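Local coordinates for putative sugar ABC transporter, substrate-binding protein (Clostridium phytofermentans, PDB 4WZZ), which probably serves as the sugar-binding component of an ABC transporter and here holds L-rhamnose in the cleft between its two lobes, at residues 64-69 with 247-252. Numbering follows the deposited sequence.
With RAM (alpha-L-rhamnopyranose), chain B.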
ATOM      1  N   ALA A  64       9.530   8.541   5.015  1.00 12.28           N
ATOM      2  CA  ALA A  64       9.132   9.394   6.140  1.00 12.40           C
ATOM      3  C   ALA A  64       7.921  10.247   5.774  1.00 11.90           C
ATOM      4  O   ALA A  64       7.636  10.455   4.605  1.00 16.33           O
ATOM      5  CB  ALA A  64      10.280  10.304   6.517  1.00 15.99           C
ATOM      6  N   GLY A  65       7.243  10.748   6.801  1.00 11.96           N
ATOM      7  CA  GLY A  65       6.250  11.782   6.612  1.00 15.39           C
ATOM      8  C   GLY A  65       4.939  11.215   6.115  1.00 18.59           C
ATOM      9  O   GLY A  65       4.140  11.943   5.536  1.00 21.04           O
ATOM     10  N   ASN A  66       4.720   9.923   6.324  1.00 12.51           N
ATOM     11  CA  ASN A  66       3.499   9.254   5.842  1.00 11.01           C
ATOM     12  C   ASN A  66       2.881   8.420   6.958  1.00 11.33           C
ATOM     13  O   ASN A  66       3.423   7.395   7.362  1.00 10.89           O
ATOM     14  CB  ASN A  66       3.834   8.345   4.647  1.00 11.81           C
ATOM     15  CG  ASN A  66       2.617   7.644   4.098  1.00 11.29           C
ATOM     16  OD1 ASN A  66       1.548   7.678   4.706  1.00 13.91           O
ATOM     17  ND2 ASN A  66       2.773   6.994   2.952  1.00 11.56           N
ATOM     18  N   PRO A  67       1.752   8.861   7.505  1.00 10.47           N
ATOM     19  CA  PRO A  67       1.158   8.151   8.636  1.00 10.75           C
ATOM     20  C   PRO A  67       0.838   6.686   8.356  1.00 10.59           C
ATOM     21  O   PRO A  67       0.883   5.876   9.289  1.00 13.80           O
ATOM     22  CB  PRO A  67      -0.123   8.962   8.934  1.00 14.87           C
ATOM     23  CG  PRO A  67       0.101  10.275   8.325  1.00 22.58           C
ATOM     24  CD  PRO A  67       1.043  10.114   7.185  1.00 14.88           C
ATOM     25  N   TYR A  68       0.523   6.352   7.102  1.00 10.17           N
ATOM     26  CA  TYR A  68       0.253   4.966   6.747  1.00 10.16           C
ATOM     27  C   TYR A  68       1.490   4.121   7.057  1.00 10.46           C
ATOM     28  O   TYR A  68       1.394   3.038   7.636  1.00 10.77           O
ATOM     29  CB  TYR A  68      -0.125   4.865   5.274  1.00 10.82           C
ATOM     30  CG  TYR A  68      -0.165   3.462   4.747  1.00 10.29           C
ATOM     31  CD1 TYR A  68       1.001   2.814   4.367  1.00 10.09           C
ATOM     32  CD2 TYR A  68      -1.366   2.770   4.623  1.00 11.28           C
ATOM     33  CE1 TYR A  68       0.978   1.513   3.876  1.00 10.35           C
ATOM     34  CE2 TYR A  68      -1.389   1.460   4.149  1.00 11.94           C
ATOM     35  CZ  TYR A  68      -0.217   0.845   3.777  1.00 10.45           C
ATOM     36  OH  TYR A  68      -0.245  -0.453   3.300  1.00 10.85           O
ATOM     37  N   ASN A  69       2.656   4.637   6.706  1.00 10.47           N
ATOM     38  CA  ASN A  69       3.895   3.893   6.931  1.00 12.33           C
ATOM     39  C   ASN A  69       4.209   3.746   8.417  1.00 11.43           C
ATOM     40  O   ASN A  69       4.776   2.743   8.853  1.00 12.52           O
ATOM     41  CB  ASN A  69       5.077   4.574   6.242  1.00 10.90           C
ATOM     42  CG  ASN A  69       4.993   4.522   4.723  1.00 10.61           C
ATOM     43  OD1 ASN A  69       4.281   3.698   4.160  1.00 11.34           O
ATOM     44  ND2 ASN A  69       5.715   5.401   4.057  1.00 11.20           N
ATOM     45  N   PRO A 247      -4.766   6.192  -5.658  1.00  6.78           N
ATOM     46  CA  PRO A 247      -4.454   4.955  -4.911  1.00  7.51           C
ATOM     47  C   PRO A 247      -3.198   5.108  -4.051  1.00  7.17           C
ATOM     48  O   PRO A 247      -2.221   4.353  -4.167  1.00  9.00           O
ATOM     49  CB  PRO A 247      -4.233   3.933  -6.025  1.00  8.25           C
ATOM     50  CG  PRO A 247      -3.626   4.780  -7.127  1.00  8.93           C
ATOM     51  CD  PRO A 247      -4.449   6.047  -7.087  1.00  7.18           C
ATOM     52  N   THR A 248      -3.251   6.099  -3.164  1.00  6.75           N
ATOM     53  CA  THR A 248      -2.159   6.432  -2.258  1.00  7.23           C
ATOM     54  C   THR A 248      -2.770   7.249  -1.123  1.00  8.30           C
ATOM     55  O   THR A 248      -3.563   8.162  -1.363  1.00  7.98           O
ATOM     56  CB  THR A 248      -1.044   7.281  -2.921  1.00 10.25           C
ATOM     57  OG1 THR A 248      -0.472   8.150  -1.933  1.00  9.15           O
ATOM     58  CG2 THR A 248      -1.586   8.110  -4.087  1.00 11.10           C
ATOM     59  N   THR A 249      -2.469   6.870   0.107  1.00  7.68           N
ATOM     60  CA  THR A 249      -3.080   7.554   1.234  1.00  8.12           C
ATOM     61  C   THR A 249      -2.694   9.029   1.273  1.00 10.39           C
ATOM     62  O   THR A 249      -3.505   9.889   1.622  1.00  9.78           O
ATOM     63  CB  THR A 249      -2.763   6.883   2.575  1.00  8.07           C
ATOM     64  OG1 THR A 249      -1.361   6.974   2.834  1.00  8.99           O
ATOM     65  CG2 THR A 249      -3.243   5.443   2.591  1.00  8.30           C
ATOM     66  N   VAL A 250      -1.466   9.340   0.885  1.00  9.46           N
ATOM     67  CA  VAL A 250      -1.007  10.713   0.860  1.00  9.29           C
ATOM     68  C   VAL A 250      -1.707  11.482  -0.263  1.00  8.70           C
ATOM     69  O   VAL A 250      -2.221  12.589  -0.060  1.00  9.01           O
ATOM     70  CB  VAL A 250       0.523  10.786   0.695  1.00  8.49           C
ATOM     71  CG1 VAL A 250       1.008  12.237   0.497  1.00 10.17           C
ATOM     72  CG2 VAL A 250       1.211  10.148   1.901  1.00 10.31           C
ATOM     73  N   GLY A 251      -1.731  10.898  -1.450  1.00  9.03           N
ATOM     74  CA  GLY A 251      -2.340  11.553  -2.588  1.00  8.42           C
ATOM     75  C   GLY A 251      -3.816  11.835  -2.408  1.00  7.74           C
ATOM     76  O   GLY A 251      -4.302  12.923  -2.763  1.00  8.52           O
ATOM     77  N   ILE A 252      -4.549  10.864  -1.867  1.00  7.80           N
ATOM     78  CA  ILE A 252      -5.987  11.060  -1.743  1.00  7.24           C
ATOM     79  C   ILE A 252      -6.303  12.175  -0.747  1.00  7.64           C
ATOM     80  O   ILE A 252      -7.195  12.989  -0.981  1.00  7.89           O
ATOM     81  CB  ILE A 252      -6.746   9.757  -1.434  1.00  8.80           C
ATOM     82  CG1 ILE A 252      -8.248   9.935  -1.712  1.00  8.40           C
ATOM     83  CG2 ILE A 252      -6.458   9.266  -0.010  1.00  7.74           C
ATOM     84  CD1 ILE A 252      -9.060   8.689  -1.422  1.00  8.75           C
TER
HETATM   85  C1  RAM B 401       0.687   5.148   0.628  1.00  9.99           C
HETATM   86  C2  RAM B 401       1.879   4.270   0.267  1.00  9.31           C
HETATM   87  C3  RAM B 401       1.595   2.783   0.481  1.00  9.34           C
HETATM   88  C4  RAM B 401       0.257   2.385  -0.132  1.00  8.93           C
HETATM   89  C5  RAM B 401      -0.848   3.327   0.342  1.00  6.38           C
HETATM   90  C6  RAM B 401      -2.177   3.022  -0.332  1.00  7.27           C
HETATM   91  O1  RAM B 401       0.536   5.152   2.004  1.00 14.55           O
HETATM   92  O2  RAM B 401       2.163   4.544  -1.071  1.00  9.58           O
HETATM   93  O3  RAM B 401       2.692   2.065  -0.077  1.00  9.79           O
HETATM   94  O4  RAM B 401      -0.051   1.049   0.222  1.00  8.74           O
HETATM   95  O5  RAM B 401      -0.520   4.663   0.067  1.00  8.18           O
HETATM   96  O   HOH W   1      -1.292   9.063   4.410  1.00 14.85           O
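Thr249 and Val250 of one lobe meet Asn66 and Tyr68 of the other at the N-termini of two helices, with rhamnose between them. Thr248 is the N-cap of helix 249-261: its OG1 accepts from Gly251 N in a nearly straight bond (3.1 Å, 176°) and also hydrogen-bonds Asp222, which binds the sugar too. At Thr249 the backbone N donates to the sugar ring oxygen O5. A chi1 of 65° turns Thr249 OG1 toward Tyr68 and the anomeric O1. Thr249 OG1 hydrogen-bonds rhamnose O1 at 2.8 Å. Tyr68 CB lies 3.5 Å from Thr249 OG1. A water joins this hydroxyl to Asn66 OD1. Val250 then lays CG2 against the Asn66 amide, 3.6 Å from Asn66 CG. That amide works at both ends: ND2 donates to rhamnose O1 (3.0 Å, 167°), while OD1 caps helix 67-82 by accepting from Tyr68 N, well above the carbonyl plane. The sugar covers one face of the Tyr68 ring, its C5 over the ring centre and 4.1 Å above the ring plane; Tyr68 OH bonds Asp143 and Trp297. No direct hydrogen bond links the segments; O1, gripped from both lobes, and the water bridge them, consistent with sugar-stabilised closure of a periplasmic-binding-protein cleft.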